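Local coordinates for Mono(ADP-ribosyl)transferase SpvB (Salmonella typhimurium, PDB 2GWM), which probably transfers ADP-ribose from NAD+ onto an arginine of host actin, blocking its polymerization, through this C-terminal mono-ADP-ribosyltransferase domain of a secreted Salmonella virulence protein, at residues D121-I126 with S175-S180. Numbering follows the deposited sequence.
Sequences DTILNI and SKLRLS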
ATOM      1  N   ASP A 121       9.570 -11.358   5.214  1.00 19.12           N
ATOM      2  CA  ASP A 121       9.526 -12.723   4.670  1.00 20.11           C
ATOM      3  C   ASP A 121       9.252 -12.788   3.169  1.00 18.78           C
ATOM      4  O   ASP A 121       9.700 -13.704   2.486  1.00 19.39           O
ATOM      5  CB  ASP A 121       8.656 -13.691   5.491  1.00 21.51           C
ATOM      6  CG  ASP A 121       7.129 -13.440   5.443  1.00 22.92           C
ATOM      7  OD1 ASP A 121       6.593 -13.218   4.339  1.00 22.94           O
ATOM      8  OD2 ASP A 121       6.472 -13.520   6.548  1.00 24.43           O
ATOM      9  N   THR A 122       8.554 -11.794   2.661  1.00 18.17           N
ATOM     10  CA  THR A 122       8.190 -11.710   1.267  1.00 18.64           C
ATOM     11  C   THR A 122       8.625 -10.373   0.685  1.00 19.40           C
ATOM     12  O   THR A 122       8.318  -9.308   1.256  1.00 20.65           O
ATOM     13  CB  THR A 122       6.670 -11.867   1.128  1.00 20.18           C
ATOM     14  OG1 THR A 122       6.270 -13.096   1.674  1.00 21.35           O
ATOM     15  CG2 THR A 122       6.248 -11.776  -0.294  1.00 21.41           C
ATOM     16  N   ILE A 123       9.300 -10.383  -0.443  1.00 18.23           N
ATOM     17  CA  ILE A 123       9.605  -9.199  -1.189  1.00 19.23           C
ATOM     18  C   ILE A 123       8.788  -9.240  -2.450  1.00 19.69           C
ATOM     19  O   ILE A 123       8.832 -10.185  -3.237  1.00 19.32           O
ATOM     20  CB  ILE A 123      11.096  -9.114  -1.607  1.00 20.10           C
ATOM     21  CG1 ILE A 123      12.042  -9.297  -0.421  1.00 22.82           C
ATOM     22  CG2 ILE A 123      11.407  -7.804  -2.317  1.00 21.69           C
ATOM     23  CD1 ILE A 123      11.787  -8.404   0.730  1.00 22.82           C
ATOM     24  N   LEU A 124       7.982  -8.206  -2.635  1.00 19.18           N
ATOM     25  CA  LEU A 124       7.245  -8.018  -3.897  1.00 18.74           C
ATOM     26  C   LEU A 124       8.003  -7.127  -4.853  1.00 19.62           C
ATOM     27  O   LEU A 124       8.438  -6.022  -4.511  1.00 20.25           O
ATOM     28  CB  LEU A 124       5.910  -7.339  -3.608  1.00 19.48           C
ATOM     29  CG  LEU A 124       5.033  -8.021  -2.607  1.00 20.63           C
ATOM     30  CD1 LEU A 124       3.687  -7.285  -2.459  1.00 22.05           C
ATOM     31  CD2 LEU A 124       4.804  -9.474  -2.843  1.00 24.36           C
ATOM     32  N   ASN A 125       8.175  -7.601  -6.094  1.00 18.84           N
ATOM     33  CA  ASN A 125       8.785  -6.906  -7.175  1.00 19.39           C
ATOM     34  C   ASN A 125       7.652  -6.662  -8.147  1.00 19.20           C
ATOM     35  O   ASN A 125       7.166  -7.548  -8.739  1.00 20.10           O
ATOM     36  CB  ASN A 125       9.853  -7.853  -7.818  1.00 20.20           C
ATOM     37  CG  ASN A 125      10.566  -7.251  -8.978  1.00 21.41           C
ATOM     38  OD1 ASN A 125      11.021  -6.095  -8.932  1.00 25.08           O
ATOM     39  ND2 ASN A 125      10.717  -8.061 -10.069  1.00 24.15           N
ATOM     40  N   ILE A 126       7.176  -5.424  -8.163  1.00 19.25           N
ATOM     41  CA  ILE A 126       5.913  -5.042  -8.810  1.00 20.20           C
ATOM     42  C   ILE A 126       6.128  -4.232 -10.059  1.00 19.27           C
ATOM     43  O   ILE A 126       6.504  -3.056  -9.985  1.00 20.68           O
ATOM     44  CB  ILE A 126       5.033  -4.245  -7.820  1.00 20.09           C
ATOM     45  CG1 ILE A 126       4.794  -5.001  -6.534  1.00 20.74           C
ATOM     46  CG2 ILE A 126       3.694  -3.923  -8.477  1.00 21.31           C
ATOM     47  CD1 ILE A 126       4.070  -4.197  -5.489  1.00 22.02           C
ATOM     48  N   SER A 175      19.713 -10.208  -5.545  1.00 19.67           N
ATOM     49  CA  SER A 175      20.841  -9.329  -5.688  1.00 19.19           C
ATOM     50  C   SER A 175      20.552  -8.161  -6.636  1.00 20.31           C
ATOM     51  O   SER A 175      21.245  -7.167  -6.598  1.00 22.85           O
ATOM     52  CB  SER A 175      22.028 -10.121  -6.242  1.00 19.06           C
ATOM     53  OG  SER A 175      21.927 -10.360  -7.620  1.00 21.80           O
ATOM     54  N   LYS A 176      19.529  -8.330  -7.464  1.00 21.41           N
ATOM     55  CA  LYS A 176      19.131  -7.317  -8.461  1.00 22.32           C
ATOM     56  C   LYS A 176      17.991  -6.459  -7.959  1.00 23.92           C
ATOM     57  O   LYS A 176      17.499  -5.583  -8.669  1.00 25.25           O
ATOM     58  CB  LYS A 176      18.849  -7.995  -9.821  1.00 22.98           C
ATOM     59  CG  LYS A 176      20.089  -8.725 -10.323  1.00 23.43           C
ATOM     60  CD  LYS A 176      20.036  -9.113 -11.744  1.00 22.68           C
ATOM     61  CE  LYS A 176      21.302  -9.815 -12.177  1.00 23.20           C
ATOM     62  NZ  LYS A 176      21.422  -9.686 -13.662  1.00 21.83           N
ATOM     63  N   LEU A 177      17.574  -6.693  -6.707  1.00 23.22           N
ATOM     64  CA  LEU A 177      16.658  -5.761  -5.982  1.00 24.99           C
ATOM     65  C   LEU A 177      17.489  -4.822  -5.087  1.00 24.17           C
ATOM     66  O   LEU A 177      18.521  -5.165  -4.602  1.00 27.49           O
ATOM     67  CB  LEU A 177      15.597  -6.567  -5.211  1.00 23.96           C
ATOM     68  CG  LEU A 177      14.748  -7.545  -6.028  1.00 26.37           C
ATOM     69  CD1 LEU A 177      13.814  -8.352  -5.190  1.00 29.47           C
ATOM     70  CD2 LEU A 177      13.974  -6.880  -7.133  1.00 31.22           C
ATOM     71  N   ARG A 178      17.023  -3.584  -4.823  1.00 28.20           N
ATOM     72  CA  ARG A 178      17.672  -2.740  -3.784  1.00 27.70           C
ATOM     73  C   ARG A 178      16.847  -2.950  -2.511  1.00 26.97           C
ATOM     74  O   ARG A 178      15.638  -2.894  -2.511  1.00 27.56           O
ATOM     75  CB  ARG A 178      17.711  -1.221  -4.106  1.00 30.21           C
ATOM     76  CG  ARG A 178      18.465  -0.369  -2.992  1.00 33.33           C
ATOM     77  CD  ARG A 178      18.710   1.119  -3.370  1.00 36.02           C
ATOM     78  NE  ARG A 178      18.428   2.068  -2.270  1.00 39.50           N
ATOM     79  CZ  ARG A 178      18.278   3.395  -2.420  1.00 42.14           C
ATOM     80  NH1 ARG A 178      18.400   3.968  -3.621  1.00 44.68           N
ATOM     81  NH2 ARG A 178      18.008   4.167  -1.366  1.00 44.59           N
ATOM     82  N   LEU A 179      17.538  -3.369  -1.484  1.00 25.14           N
ATOM     83  CA  LEU A 179      16.897  -3.688  -0.220  1.00 25.36           C
ATOM     84  C   LEU A 179      17.273  -2.611   0.781  1.00 24.18           C
ATOM     85  O   LEU A 179      18.339  -2.005   0.707  1.00 26.59           O
ATOM     86  CB  LEU A 179      17.412  -5.053   0.277  1.00 25.16           C
ATOM     87  CG  LEU A 179      17.048  -6.169  -0.716  1.00 27.97           C
ATOM     88  CD1 LEU A 179      17.770  -7.454  -0.257  1.00 29.84           C
ATOM     89  CD2 LEU A 179      15.551  -6.404  -0.838  1.00 31.37           C
ATOM     90  N   SER A 180      16.400  -2.445   1.774  1.00 24.71           N
ATOM     91  CA  SER A 180      16.673  -1.686   2.986  1.00 26.82           C
ATOM     92  C   SER A 180      17.953  -2.161   3.650  1.00 26.24           C
ATOM     93  O   SER A 180      18.222  -3.338   3.641  1.00 27.65           O
ATOM     94  CB  SER A 180      15.526  -1.947   3.994  1.00 27.82           C
ATOM     95  OG  SER A 180      15.477  -3.345   4.501  1.00 30.52           O
TER
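This is a small, largely buried van der Waals contact in which L177, from the loop that follows helix 168-175, places its two methyl groups against I123 and N125 of strand 122-127. The strand residues lie two apart, so both point their side chains to the same face of the sheet, toward the loop. L177 CD1 meets the branch methyl of I123, CG2, at 3.8 Å; the two side chains run past one another from opposing sides, and only these methyl ends meet. With CG1 turned back beside the backbone N (chi1 -52°), CG2 is the branch left to face L177. The other leucine methyl, CD2, comes 3.5 Å from N125 OD1 and 3.9 Å from N125 CG, a polar-apolar touch with no hydrogen bond across the two segments. A forked leucine suits this place because one side chain can serve two neighbours. A beta-branched isoleucine is at home in the extended strand, and its buried hydrocarbon matches the leucine. In N125, a chi1 of 180° stretches the side chain away from its own backbone N, and the amide lies at a slant across the end of L177. An asparagine fits here because its amide can turn OD1 to the methyl while ND2 makes a weak hydrogen bond to Y127 OH, which partly serves a buried polar group.

Strand 122-127 lies between 78-83 and 192-198 in the five-stranded mixed sheet of the ADP-ribosyltransferase core, and the loop passes over one face of it. Y80 of strand 78-83 touches both L177 and N125, extending the patch to the next strand. I123 is about 7 Å, side chain to side chain, from R81, a predicted active-site residue.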